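Local coordinates for long form salivary protein D7L1 (Culex quinquefasciatus, PDB 6V4C) that binds and sequesters adenine nucleotides, most tightly ATP and ADP, so inhibiting platelet aggregation and hemostasis while the mosquito feeds on a vertebrate host, at residues Asp88-Glu93 with Gly120-Ile125; Gln142-Pro145 with Ser149-Arg152; Ser203-Gly208 with Asp219-Ser224; Asn215-Val220 with Asp245-Gln250; Leu256-Val261 with Ser267-Glu272. All coordinates share one frame; numbering follows the deposited sequence.

Interaction 1: Asp88-Glu93 with Gly120-Ile125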
# COMPACT_ATOMS: atom_id res chain seq x y z
N ASP A 88 -7.06 -20.61 15.33
CA ASP A 88 -8.14 -21.35 14.69
C ASP A 88 -9.51 -20.93 15.21
O ASP A 88 -10.51 -21.12 14.51
CB ASP A 88 -7.95 -22.85 14.87
CG ASP A 88 -6.71 -23.38 14.17
OD1 ASP A 88 -6.50 -23.02 12.98
OD2 ASP A 88 -5.95 -24.14 14.79
N ALA A 89 -9.57 -20.37 16.42
CA ALA A 89 -10.85 -19.96 16.99
C ALA A 89 -11.47 -18.83 16.17
O ALA A 89 -12.57 -18.97 15.63
CB ALA A 89 -10.67 -19.54 18.45
N ILE A 90 -10.76 -17.70 16.05
CA ILE A 90 -11.33 -16.55 15.36
C ILE A 90 -11.54 -16.83 13.88
O ILE A 90 -12.43 -16.24 13.25
CB ILE A 90 -10.49 -15.28 15.59
CG1 ILE A 90 -10.24 -15.07 17.08
CG2 ILE A 90 -11.19 -14.06 15.02
CD1 ILE A 90 -9.45 -13.82 17.36
N ALA A 91 -10.72 -17.70 13.28
CA ALA A 91 -10.95 -18.09 11.89
C ALA A 91 -12.33 -18.70 11.71
O ALA A 91 -13.12 -18.25 10.86
CB ALA A 91 -9.86 -19.05 11.43
N ASN A 92 -12.66 -19.70 12.52
CA ASN A 92 -14.00 -20.28 12.48
C ASN A 92 -15.04 -19.31 13.03
O ASN A 92 -16.16 -19.24 12.52
CB ASN A 92 -14.03 -21.60 13.25
CG ASN A 92 -12.93 -22.55 12.81
OD1 ASN A 92 -12.62 -22.65 11.62
ND2 ASN A 92 -12.34 -23.25 13.76
N GLU A 93 -14.67 -18.56 14.07
CA GLU A 93 -15.61 -17.62 14.68
C GLU A 93 -16.04 -16.54 13.70
O GLU A 93 -17.20 -16.11 13.69
CB GLU A 93 -14.98 -17.00 15.93
CG GLU A 93 -15.88 -16.08 16.74
CD GLU A 93 -15.19 -15.56 17.99
OE1 GLU A 93 -14.08 -16.05 18.31
OE2 GLU A 93 -15.75 -14.66 18.65
N GLY A 120 -7.58 -6.81 19.86
CA GLY A 120 -6.16 -6.83 19.58
C GLY A 120 -5.65 -8.06 18.88
O GLY A 120 -4.51 -8.04 18.39
N VAL A 121 -6.44 -9.13 18.79
CA VAL A 121 -5.94 -10.37 18.20
C VAL A 121 -5.87 -10.26 16.68
O VAL A 121 -4.93 -10.76 16.05
CB VAL A 121 -6.77 -11.58 18.67
CG1 VAL A 121 -6.15 -12.87 18.14
CG2 VAL A 121 -6.86 -11.61 20.18
N LEU A 122 -6.86 -9.60 16.07
CA LEU A 122 -6.85 -9.45 14.62
C LEU A 122 -5.70 -8.56 14.16
O LEU A 122 -5.07 -8.82 13.13
CB LEU A 122 -8.19 -8.90 14.13
CG LEU A 122 -9.35 -9.89 14.13
CD1 LEU A 122 -10.63 -9.23 13.63
CD2 LEU A 122 -9.00 -11.11 13.28
N GLU A 123 -5.42 -7.49 14.91
CA GLU A 123 -4.28 -6.64 14.59
C GLU A 123 -2.98 -7.43 14.64
O GLU A 123 -2.05 -7.17 13.87
CB GLU A 123 -4.23 -5.45 15.55
CG GLU A 123 -5.17 -4.32 15.18
CD GLU A 123 -5.57 -3.48 16.38
OE1 GLU A 123 -6.28 -4.00 17.26
OE2 GLU A 123 -5.15 -2.30 16.44
N LYS A 124 -2.89 -8.41 15.54
CA LYS A 124 -1.68 -9.22 15.64
C LYS A 124 -1.58 -10.20 14.48
O LYS A 124 -0.51 -10.35 13.88
CB LYS A 124 -1.63 -9.94 16.98
CG LYS A 124 -1.43 -9.03 18.17
CD LYS A 124 -1.38 -9.81 19.47
CE LYS A 124 -1.10 -8.89 20.66
NZ LYS A 124 -0.96 -9.67 21.92
N ILE A 125 -2.68 -10.88 14.16
CA ILE A 125 -2.65 -11.87 13.08
C ILE A 125 -2.36 -11.19 11.74
O ILE A 125 -1.63 -11.74 10.91
CB ILE A 125 -3.96 -12.68 13.06
CG1 ILE A 125 -4.02 -13.61 14.28
CG2 ILE A 125 -4.07 -13.49 11.77
CD1 ILE A 125 -5.20 -14.55 14.28
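No flat group takes part where I90 meets V121 and L122: no ring or carboxylate face or edge lies in the contact, which is aliphatic throughout. It is a helix-to-helix packing contact of the all-helical PBP/GOBP fold, in which helix 84-94 meets the short helix 121-125. I90 is the single residue of its segment to touch the other, and its two branches divide the work. CG1 lies anti to the carbonyl carbon (chi1 -51°) and the chain runs on extended, which carries CD1 out to V121. CG2, anti to the backbone N, turns to L122. A beta-branched isoleucine suits this place because it can serve two neighbours from one backbone position, while L122 reaches back with only one of its methyls. F111 and N115 of helix 104-117, together with W36, also pack on L122; V114 touches I90, and both I90 and L122 are buried. G120 is the N-cap of helix 121-125; at its positive phi of 88° a side chain would crowd the preceding carbonyl, which suits glycine. The looser pair is I90 CG2 with L122 CD2 at 4.1 Å; the closer is I90 CD1 with V121 CG1 at 3.5 Å.

Interaction 2: Gln142-Pro145 with Ser149-Arg152. With ADP (adenosine-5'-diphosphate), chain B.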
# COMPACT_ATOMS: atom_id res chain seq x y z
N GLN A 142 14.37 -7.93 3.74
CA GLN A 142 13.87 -7.86 2.37
C GLN A 142 12.49 -7.23 2.28
O GLN A 142 12.02 -6.97 1.17
CB GLN A 142 13.84 -9.26 1.74
CG GLN A 142 12.65 -10.12 2.15
CD GLN A 142 12.75 -10.66 3.56
OE1 GLN A 142 13.74 -10.44 4.26
NE2 GLN A 142 11.72 -11.38 3.99
N ILE A 143 11.82 -6.97 3.40
CA ILE A 143 10.56 -6.25 3.40
C ILE A 143 10.85 -4.78 3.65
O ILE A 143 11.63 -4.44 4.55
CB ILE A 143 9.62 -6.81 4.48
CG1 ILE A 143 9.48 -8.33 4.35
CG2 ILE A 143 8.24 -6.14 4.39
CD1 ILE A 143 8.57 -8.95 5.38
N LYS A 144 10.25 -3.90 2.85
CA LYS A 144 10.43 -2.46 3.06
C LYS A 144 9.76 -2.05 4.37
O LYS A 144 8.53 -2.15 4.48
CB LYS A 144 9.81 -1.67 1.91
CG LYS A 144 10.13 -0.18 1.96
CD LYS A 144 9.16 0.66 1.17
CE LYS A 144 7.91 0.98 1.97
NZ LYS A 144 8.17 1.89 3.13
N PRO A 145 10.51 -1.60 5.38
CA PRO A 145 9.87 -1.20 6.63
C PRO A 145 9.39 0.24 6.56
O PRO A 145 9.61 0.91 5.54
CB PRO A 145 11.01 -1.34 7.65
CG PRO A 145 12.23 -0.96 6.85
CD PRO A 145 11.98 -1.43 5.42
N SER A 149 11.73 5.28 2.02
CA SER A 149 10.87 5.34 0.84
C SER A 149 11.06 4.10 -0.02
O SER A 149 12.05 3.38 0.08
CB SER A 149 11.14 6.60 0.01
OG SER A 149 12.22 6.43 -0.89
N ILE A 150 10.06 3.84 -0.87
CA ILE A 150 10.13 2.67 -1.75
C ILE A 150 11.27 2.82 -2.75
O ILE A 150 11.95 1.85 -3.08
CB ILE A 150 8.76 2.41 -2.42
CG1 ILE A 150 8.83 1.19 -3.34
CG2 ILE A 150 8.31 3.64 -3.20
CD1 ILE A 150 9.10 -0.11 -2.63
N PHE A 151 11.50 4.05 -3.23
CA PHE A 151 12.57 4.26 -4.20
C PHE A 151 13.94 4.09 -3.56
O PHE A 151 14.85 3.51 -4.17
CB PHE A 151 12.44 5.65 -4.84
CG PHE A 151 11.16 5.84 -5.59
CD1 PHE A 151 11.03 5.35 -6.88
CD2 PHE A 151 10.08 6.48 -5.01
CE1 PHE A 151 9.84 5.51 -7.58
CE2 PHE A 151 8.89 6.64 -5.70
CZ PHE A 151 8.78 6.16 -6.99
N ARG A 152 14.12 4.58 -2.33
CA ARG A 152 15.39 4.40 -1.64
C ARG A 152 15.59 2.94 -1.26
O ARG A 152 16.70 2.40 -1.38
CB ARG A 152 15.44 5.31 -0.41
CG ARG A 152 16.68 5.15 0.46
CD ARG A 152 17.95 5.46 -0.31
NE ARG A 152 19.13 5.31 0.54
CZ ARG A 152 20.38 5.30 0.09
NH1 ARG A 152 20.62 5.41 -1.21
NH2 ARG A 152 21.39 5.15 0.93
PB ADP B . 3.14 3.26 15.39
O1B ADP B . 4.20 2.92 16.21
O2B ADP B . 2.30 4.26 15.92
O3B ADP B . 2.41 2.16 15.03
PA ADP B . 3.47 5.58 13.68
O1A ADP B . 4.46 6.64 14.01
O2A ADP B . 2.18 5.98 14.13
O3A ADP B . 3.80 4.20 14.28
O5' ADP B . 3.32 4.96 12.29
C5' ADP B . 2.46 3.87 12.04
C4' ADP B . 2.08 3.79 10.58
O4' ADP B . 3.03 3.09 9.82
C3' ADP B . 0.87 2.96 10.21
O3' ADP B . -0.32 3.66 10.34
C2' ADP B . 1.13 2.44 8.80
O2' ADP B . 0.42 3.17 7.89
C1' ADP B . 2.56 2.82 8.57
N9 ADP B . 3.38 1.79 8.01
C8 ADP B . 3.54 0.59 8.53
N7 ADP B . 4.35 -0.14 7.88
C5 ADP B . 4.76 0.61 6.86
C6 ADP B . 5.64 0.40 5.80
N6 ADP B . 6.29 -0.69 5.59
N1 ADP B . 5.82 1.37 4.94
C2 ADP B . 5.17 2.48 5.11
N3 ADP B . 4.35 2.79 6.05
C4 ADP B . 4.17 1.82 6.92
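K144 NZ is a buried ammonium nitrogen with four acceptors round it: ADP N1 (3.0 Å), P145 O (3.0 Å), I148 O and S263 O. They share its three hydrogens, so at least one bond must be shared or bent. The P145 bond reaches its carbonyl from above the plane, 39° out of it. With several acceptors about one nitrogen, the lysine probably stays charged although buried. The K144 carbonyl works on the same nucleotide: ADP N6 donates to K144 O at 2.9 Å, a weak bond bent to 129°. One residue thus reads two neighbouring positions of adenine, the acceptor N1 and the amino donor N6. The stem of the lysine makes the contact with helix 150-158 of this PBP/GOBP-type domain. Turns at chi3 (84°) and chi4 bend the chain back toward the adenine, and at the bend K144 CD rests on I150 CA at 3.7 Å. The I150 side chain, crossing the lysine at about a right angle, brings its CD1 to 3.9 Å from K144 CD. Serine suits the N-cap of this helix because its short hydroxyl can close the first turn: S149 OG accepts from R152 N at 3.0 Å. E260 OE2 also bonds to S149 OG, joining this helix start to helix 249-263.

Interaction 3: Ser203-Gly208 with Asp219-Ser224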
# COMPACT_ATOMS: atom_id res chain seq x y z
N SER A 203 -5.86 2.20 -12.35
CA SER A 203 -6.40 3.00 -11.26
C SER A 203 -5.33 3.41 -10.27
O SER A 203 -5.40 4.50 -9.68
CB SER A 203 -7.51 2.22 -10.54
OG SER A 203 -6.98 1.05 -9.93
N ALA A 204 -4.31 2.57 -10.06
CA ALA A 204 -3.25 2.91 -9.12
C ALA A 204 -2.42 4.08 -9.63
O ALA A 204 -2.00 4.94 -8.84
CB ALA A 204 -2.36 1.70 -8.86
N ILE A 205 -2.17 4.13 -10.94
CA ILE A 205 -1.45 5.26 -11.51
C ILE A 205 -2.26 6.54 -11.35
O ILE A 205 -1.72 7.59 -10.97
CB ILE A 205 -1.12 4.98 -12.99
CG1 ILE A 205 -0.24 3.73 -13.10
CG2 ILE A 205 -0.43 6.18 -13.62
CD1 ILE A 205 -0.28 3.09 -14.48
N LEU A 206 -3.57 6.48 -11.62
CA LEU A 206 -4.42 7.65 -11.51
C LEU A 206 -4.49 8.18 -10.09
O LEU A 206 -4.66 9.39 -9.88
CB LEU A 206 -5.82 7.33 -12.03
CG LEU A 206 -5.91 6.86 -13.49
CD1 LEU A 206 -7.35 6.58 -13.89
CD2 LEU A 206 -5.29 7.90 -14.41
N ARG A 207 -4.38 7.29 -9.09
CA ARG A 207 -4.33 7.75 -7.70
C ARG A 207 -3.17 8.71 -7.48
O ARG A 207 -3.31 9.72 -6.78
CB ARG A 207 -4.22 6.56 -6.75
CG ARG A 207 -5.46 5.68 -6.69
CD ARG A 207 -5.27 4.53 -5.71
NE ARG A 207 -5.18 4.99 -4.33
CZ ARG A 207 -6.22 5.08 -3.50
NH1 ARG A 207 -7.43 4.74 -3.92
NH2 ARG A 207 -6.05 5.50 -2.26
N GLY A 208 -2.02 8.41 -8.08
CA GLY A 208 -0.87 9.29 -7.94
C GLY A 208 -1.10 10.66 -8.56
O GLY A 208 -0.64 11.67 -8.02
N ASP A 219 -7.45 9.81 -19.51
CA ASP A 219 -7.44 9.21 -20.84
C ASP A 219 -6.07 9.34 -21.50
O ASP A 219 -5.78 8.64 -22.49
CB ASP A 219 -8.61 9.78 -21.68
CG ASP A 219 -9.99 9.26 -21.22
OD1 ASP A 219 -10.01 8.10 -20.75
OD2 ASP A 219 -11.07 9.95 -21.31
N VAL A 220 -5.19 10.19 -20.97
CA VAL A 220 -3.81 10.21 -21.42
C VAL A 220 -3.05 9.00 -20.90
O VAL A 220 -2.28 8.36 -21.63
CB VAL A 220 -3.14 11.54 -21.01
CG1 VAL A 220 -1.64 11.40 -21.10
CG2 VAL A 220 -3.63 12.68 -21.89
N VAL A 221 -3.15 8.65 -19.65
CA VAL A 221 -2.52 7.46 -19.08
C VAL A 221 -3.03 6.20 -19.78
O VAL A 221 -2.31 5.37 -19.99
CB VAL A 221 -2.80 7.39 -17.59
CG1 VAL A 221 -2.49 6.08 -17.04
CG2 VAL A 221 -2.18 8.46 -16.77
N LYS A 222 -4.30 6.12 -20.05
CA LYS A 222 -4.89 4.92 -20.67
C LYS A 222 -4.31 4.68 -22.06
O LYS A 222 -4.00 3.71 -22.31
CB LYS A 222 -6.40 4.89 -20.48
N LYS A 223 -4.06 5.69 -22.81
CA LYS A 223 -3.48 5.60 -24.15
C LYS A 223 -2.02 5.21 -24.04
O LYS A 223 -1.67 4.44 -24.72
CB LYS A 223 -3.67 6.93 -24.87
CG LYS A 223 -3.09 7.08 -26.25
CD LYS A 223 -3.12 8.47 -26.80
CE LYS A 223 -2.28 8.66 -28.06
NZ LYS A 223 -2.42 9.97 -28.72
N SER A 224 -1.28 5.76 -23.13
CA SER A 224 0.12 5.37 -22.97
C SER A 224 0.24 3.87 -22.70
O SER A 224 1.09 3.20 -23.29
CB SER A 224 0.76 6.17 -21.83
OG SER A 224 0.75 7.55 -22.13
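V221 fits against both I205 and L206, one methyl for each, and this is the closely packed part of the pairing between consecutive helices 202-211 and 218-226. V221 CG1 lies 4.0 Å from I205 CG2, while V221 CG2 lies 3.9 Å from L206 CD2. Valine suits the place because its two methyls fork from CB: with chi1 at 166°, CG1 is anti to the backbone N and CG2 anti to the carbonyl carbon, so each faces a different neighbour. I205 meets it obliquely, whereas L206 and V221 lie alongside one another, pointing opposite ways. L209 from the same helix as I205 also touches V221, and L225 packs on I205. The outer side is looser and polar. L206 is only partly covered, the K222 side chain is not modelled beyond CB, and D219 and K223 are exposed. S224 is tied within its own helix: OG donates to V220 O at 3.2 Å, and S224 N bonds the same oxygen from the opposite face of its carbonyl plane. R207 turns to D21 in a salt bridge, tying helix 202-211 to helix 8-22. With no hydrogen bond or ion pair crossing between the segments, their hold rests on methyl packing and burial.

Interaction 4: Asn215-Val220 with Asp245-Gln250. With ZN (zinc ion), chain L.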
# COMPACT_ATOMS: atom_id res chain seq x y z
N ASN A 215 -6.05 16.55 -12.77
CA ASN A 215 -7.38 16.02 -13.08
C ASN A 215 -7.66 15.71 -14.55
O ASN A 215 -8.55 14.90 -14.81
CB ASN A 215 -8.49 16.93 -12.54
CG ASN A 215 -8.35 18.37 -13.01
OD1 ASN A 215 -8.67 18.69 -14.15
ND2 ASN A 215 -7.89 19.24 -12.12
N GLY A 216 -6.96 16.29 -15.52
CA GLY A 216 -7.40 16.05 -16.88
C GLY A 216 -6.70 14.95 -17.64
O GLY A 216 -6.92 14.82 -18.85
N LYS A 217 -5.90 14.12 -16.97
CA LYS A 217 -4.92 13.27 -17.65
C LYS A 217 -5.28 11.79 -17.66
O LYS A 217 -4.45 10.97 -18.06
CB LYS A 217 -3.54 13.47 -17.02
CG LYS A 217 -3.07 14.92 -16.98
CD LYS A 217 -2.98 15.52 -18.38
CE LYS A 217 -2.41 16.92 -18.35
NZ LYS A 217 -3.24 17.83 -17.51
N ASP A 218 -6.50 11.42 -17.25
CA ASP A 218 -6.85 10.01 -17.14
C ASP A 218 -6.75 9.30 -18.49
O ASP A 218 -6.04 8.29 -18.62
CB ASP A 218 -8.26 9.86 -16.57
CG ASP A 218 -8.34 10.22 -15.09
OD1 ASP A 218 -7.35 10.73 -14.52
OD2 ASP A 218 -9.41 9.99 -14.50
N ASP A 219 -7.45 9.81 -19.51
CA ASP A 219 -7.44 9.21 -20.84
C ASP A 219 -6.07 9.34 -21.50
O ASP A 219 -5.78 8.64 -22.49
CB ASP A 219 -8.61 9.78 -21.68
CG ASP A 219 -9.99 9.26 -21.22
OD1 ASP A 219 -10.01 8.10 -20.75
OD2 ASP A 219 -11.07 9.95 -21.31
N VAL A 220 -5.19 10.19 -20.97
CA VAL A 220 -3.81 10.21 -21.42
C VAL A 220 -3.05 9.00 -20.90
O VAL A 220 -2.28 8.36 -21.63
CB VAL A 220 -3.14 11.54 -21.01
CG1 VAL A 220 -1.64 11.40 -21.10
CG2 VAL A 220 -3.63 12.68 -21.89
N ASP A 245 6.65 9.16 -20.86
CA ASP A 245 6.56 9.90 -22.11
C ASP A 245 5.18 10.52 -22.30
O ASP A 245 5.06 11.63 -22.82
CB ASP A 245 6.91 8.99 -23.29
CG ASP A 245 8.36 8.56 -23.28
OD1 ASP A 245 9.20 9.27 -22.69
OD2 ASP A 245 8.67 7.50 -23.87
N GLY A 246 4.13 9.80 -21.89
CA GLY A 246 2.79 10.33 -22.05
C GLY A 246 2.53 11.56 -21.20
O GLY A 246 1.98 12.56 -21.68
N LEU A 247 2.93 11.51 -19.93
CA LEU A 247 2.72 12.64 -19.04
C LEU A 247 3.78 13.72 -19.19
O LEU A 247 3.52 14.88 -18.88
CB LEU A 247 2.69 12.16 -17.58
CG LEU A 247 1.56 11.21 -17.17
CD1 LEU A 247 1.79 10.69 -15.77
CD2 LEU A 247 0.21 11.90 -17.27
N GLY A 248 4.97 13.36 -19.67
CA GLY A 248 6.09 14.29 -19.67
C GLY A 248 6.85 14.27 -18.36
O GLY A 248 6.28 13.92 -17.32
N GLU A 249 8.13 14.65 -18.39
CA GLU A 249 8.97 14.52 -17.20
C GLU A 249 8.42 15.34 -16.04
O GLU A 249 8.39 14.87 -14.90
CB GLU A 249 10.41 14.93 -17.51
CG GLU A 249 11.31 14.95 -16.28
CD GLU A 249 12.69 15.48 -16.59
OE1 GLU A 249 12.79 16.52 -17.27
OE2 GLU A 249 13.68 14.85 -16.15
N GLN A 250 8.00 16.58 -16.31
CA GLN A 250 7.63 17.49 -15.22
C GLN A 250 6.46 16.93 -14.41
O GLN A 250 6.53 16.84 -13.18
CB GLN A 250 7.29 18.87 -15.79
CG GLN A 250 8.12 19.99 -15.20
CD GLN A 250 9.62 19.78 -15.35
OE1 GLN A 250 10.39 20.06 -14.43
NE2 GLN A 250 10.04 19.30 -16.52
ZN ZN L . 15.26 16.08 -16.38
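The break between helices 235-247 and 249-263 lies against the start of helix 218-226, with G246 and L247 meeting K217 and V220 at the protein surface. With no side chain at G246, V220 CG1 meets its bare backbone, 3.8 Å from G246 O. L247 reaches across by its end, placing CD2 at 4.1 Å from K217 CB and 4.3 Å from V220 CG1. K217 thus contributes only the root of its chain. Its CG lies anti to the carbonyl carbon and the chain bends at chi2 (-61°) and chi4, carrying the ammonium group away to a salt bridge with E214. In this helical PBP/GOBP-type region K217 holds the N-cap position of helix 218-226, and L209 of helix 202-211 packs on it as well. G248 turns the chain with a phi of 86°, a value that suits glycine, and it is the N-cap of the next helix. Just beyond it E249 extends away from the contact to a zinc ion, bound by OE2 at 2.0 Å, with the other carboxylate oxygen OE1 at 2.7 Å. H172 ND1 binds the same zinc, bringing helix 164-172 to this site.

Interaction 5: Leu256-Val261 with Ser267-Glu272. With ADP (adenosine-5'-diphosphate), chain B.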
# COMPACT_ATOMS: atom_id res chain seq x y z
N LEU A 256 5.65 11.23 -8.94
CA LEU A 256 6.53 10.28 -8.29
C LEU A 256 7.12 10.83 -7.00
O LEU A 256 7.24 10.11 -6.01
CB LEU A 256 7.64 9.86 -9.25
CG LEU A 256 7.72 8.36 -9.50
CD1 LEU A 256 6.43 7.86 -10.13
CD2 LEU A 256 8.91 8.03 -10.38
N ASP A 257 7.51 12.11 -6.99
CA ASP A 257 8.06 12.71 -5.78
C ASP A 257 7.08 12.60 -4.62
O ASP A 257 7.47 12.29 -3.49
CB ASP A 257 8.44 14.17 -6.01
CG ASP A 257 9.68 14.33 -6.87
OD1 ASP A 257 10.50 13.39 -6.92
OD2 ASP A 257 9.84 15.40 -7.48
N TYR A 258 5.80 12.86 -4.88
CA TYR A 258 4.81 12.81 -3.80
C TYR A 258 4.54 11.37 -3.38
O TYR A 258 4.40 11.09 -2.18
CB TYR A 258 3.53 13.52 -4.24
CG TYR A 258 2.58 13.82 -3.11
CD1 TYR A 258 3.05 14.28 -1.88
CD2 TYR A 258 1.21 13.66 -3.27
CE1 TYR A 258 2.17 14.57 -0.85
CE2 TYR A 258 0.33 13.95 -2.25
CZ TYR A 258 0.82 14.40 -1.04
OH TYR A 258 -0.07 14.69 -0.03
N ILE A 259 4.48 10.44 -4.34
CA ILE A 259 4.42 9.02 -3.99
C ILE A 259 5.59 8.65 -3.08
O ILE A 259 5.41 7.98 -2.05
CB ILE A 259 4.40 8.15 -5.26
CG1 ILE A 259 3.05 8.27 -5.98
CG2 ILE A 259 4.69 6.70 -4.90
CD1 ILE A 259 3.03 7.62 -7.35
N GLU A 260 6.80 9.09 -3.44
CA GLU A 260 7.98 8.74 -2.65
C GLU A 260 7.85 9.24 -1.21
O GLU A 260 8.10 8.49 -0.26
CB GLU A 260 9.24 9.30 -3.29
CG GLU A 260 10.48 9.01 -2.48
CD GLU A 260 11.77 9.16 -3.25
OE1 GLU A 260 11.78 9.88 -4.27
OE2 GLU A 260 12.77 8.55 -2.83
N VAL A 261 7.47 10.51 -1.04
CA VAL A 261 7.33 11.07 0.30
C VAL A 261 6.31 10.29 1.11
O VAL A 261 6.53 9.99 2.29
CB VAL A 261 6.99 12.57 0.22
CG1 VAL A 261 6.50 13.08 1.57
CG2 VAL A 261 8.20 13.37 -0.22
N SER A 267 0.34 6.23 6.26
CA SER A 267 -0.70 7.04 6.90
C SER A 267 -0.48 8.53 6.72
O SER A 267 -1.18 9.32 7.36
CB SER A 267 -0.75 6.72 8.40
OG SER A 267 -0.83 5.33 8.63
N TYR A 268 0.45 8.92 5.85
CA TYR A 268 0.87 10.32 5.72
C TYR A 268 -0.32 11.25 5.49
O TYR A 268 -0.51 12.23 6.22
CB TYR A 268 1.88 10.43 4.58
CG TYR A 268 2.59 11.76 4.46
CD1 TYR A 268 3.72 12.03 5.22
CD2 TYR A 268 2.16 12.72 3.56
CE1 TYR A 268 4.39 13.24 5.10
CE2 TYR A 268 2.82 13.93 3.43
CZ TYR A 268 3.94 14.18 4.21
OH TYR A 268 4.60 15.39 4.09
N ARG A 269 -1.14 10.96 4.48
CA ARG A 269 -2.24 11.85 4.14
C ARG A 269 -3.38 11.81 5.16
O ARG A 269 -4.28 12.66 5.08
CB ARG A 269 -2.78 11.53 2.75
CG ARG A 269 -1.81 11.86 1.64
CD ARG A 269 -2.34 11.39 0.30
NE ARG A 269 -3.43 12.22 -0.19
CZ ARG A 269 -4.28 11.85 -1.13
NH1 ARG A 269 -4.18 10.64 -1.68
NH2 ARG A 269 -5.25 12.67 -1.52
N LEU A 270 -3.37 10.86 6.09
CA LEU A 270 -4.44 10.75 7.07
C LEU A 270 -4.20 11.57 8.33
O LEU A 270 -5.12 11.74 9.14
CB LEU A 270 -4.69 9.28 7.42
CG LEU A 270 -5.05 8.43 6.20
CD1 LEU A 270 -4.85 6.95 6.51
CD2 LEU A 270 -6.48 8.70 5.76
N ARG A 271 -3.04 12.13 8.50
CA ARG A 271 -2.86 13.11 9.56
C ARG A 271 -3.16 14.44 8.95
O ARG A 271 -2.82 14.66 7.90
CB ARG A 271 -1.48 13.22 10.09
CG ARG A 271 -0.86 11.87 10.17
CD ARG A 271 -0.99 11.43 11.52
NE ARG A 271 -0.71 10.10 11.19
CZ ARG A 271 0.38 9.63 10.67
NH1 ARG A 271 1.39 10.35 10.34
NH2 ARG A 271 0.49 8.37 10.50
N GLU A 272 -3.63 15.35 9.74
CA GLU A 272 -4.20 16.59 9.21
C GLU A 272 -3.12 17.54 8.69
O GLU A 272 -3.32 18.23 7.69
CB GLU A 272 -5.08 17.27 10.26
CG GLU A 272 -5.99 18.33 9.68
CD GLU A 272 -6.53 19.28 10.73
OE1 GLU A 272 -6.42 20.51 10.54
OE2 GLU A 272 -7.06 18.79 11.76
PB ADP B . 3.14 3.26 15.39
O1B ADP B . 4.20 2.92 16.21
O2B ADP B . 2.30 4.26 15.92
O3B ADP B . 2.41 2.16 15.03
PA ADP B . 3.47 5.58 13.68
O1A ADP B . 4.46 6.64 14.01
O2A ADP B . 2.18 5.98 14.13
O3A ADP B . 3.80 4.20 14.28
O5' ADP B . 3.32 4.96 12.29
C5' ADP B . 2.46 3.87 12.04
C4' ADP B . 2.08 3.79 10.58
O4' ADP B . 3.03 3.09 9.82
C3' ADP B . 0.87 2.96 10.21
O3' ADP B . -0.32 3.66 10.34
C2' ADP B . 1.13 2.44 8.80
O2' ADP B . 0.42 3.17 7.89
C1' ADP B . 2.56 2.82 8.57
N9 ADP B . 3.38 1.79 8.01
C8 ADP B . 3.54 0.59 8.53
N7 ADP B . 4.35 -0.14 7.88
C5 ADP B . 4.76 0.61 6.86
C6 ADP B . 5.64 0.40 5.80
N6 ADP B . 6.29 -0.69 5.59
N1 ADP B . 5.82 1.37 4.94
C2 ADP B . 5.17 2.48 5.11
N3 ADP B . 4.35 2.79 6.05
C4 ADP B . 4.17 1.82 6.92
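Beside the ADP pocket the chain leaves helix 249-263, turns back, and lays Y268 and R269 against V261 and Y258 of that same helix. V261 gives the clearest part of the contact, a CH-pi interaction: its CG1 stands over one face of the Y268 ring, 4.2 Å from the centroid and 26° off the ring normal. The ring comes there because Y268 CG is anti to the backbone N (chi1 -170°), which swings it across to the helix. Valine suits the spot, since one compact methyl can sit on the flat ring. Y258 touches the same ring more loosely and obliquely, CE1 to Y268 CE2 at 4.4 Å. Y258 OH lies 3.7 Å from R269 CG, against the aliphatic part of the arginine, the tyrosine pointing across the arginine chain, nearly perpendicular to it. Arginine fits because its methylenes can pack here while the guanidinium, its plane 57° from the tyrosine ring, lies farther on. Y277 adds an edge-to-face ring contact to Y258. S267 faces the nucleotide: its OG is hydrogen-bonded to ADP O3', though the modelled 2.4 Å is very short and the exact length doubtful. S267 O accepts from L270 N at 3.0 Å, which ties the ligand-binding serine into the 3-10 turn. The guanidinium of R271 lies with one face over that same S267 O. This is the ribose end of a nucleotide pocket whose residues come from both PBP/GOBP-type parts of a long-form D7 protein.

Overall arrangement
From the N terminus, interaction 1 comes first, joining helix 84-94 to helix 121-125 across helix 104-117, well apart from the rest; its centre lies about 28 Å from that of interaction 2. Interaction 2 closes a tight loop before helix 150-158. Interaction 3 pairs two consecutive helices, and interaction 4 begins inside the loop that interaction 3 closes and ends beyond it, so the two cross; they share D219 and V220 on helix 218-226. Interaction 5 closes a short turn after helix 249-263, the helix on which interaction 4 ends. Interactions 2 and 5 touch directly, F151 packing on L256 and E260, and meet at ADP.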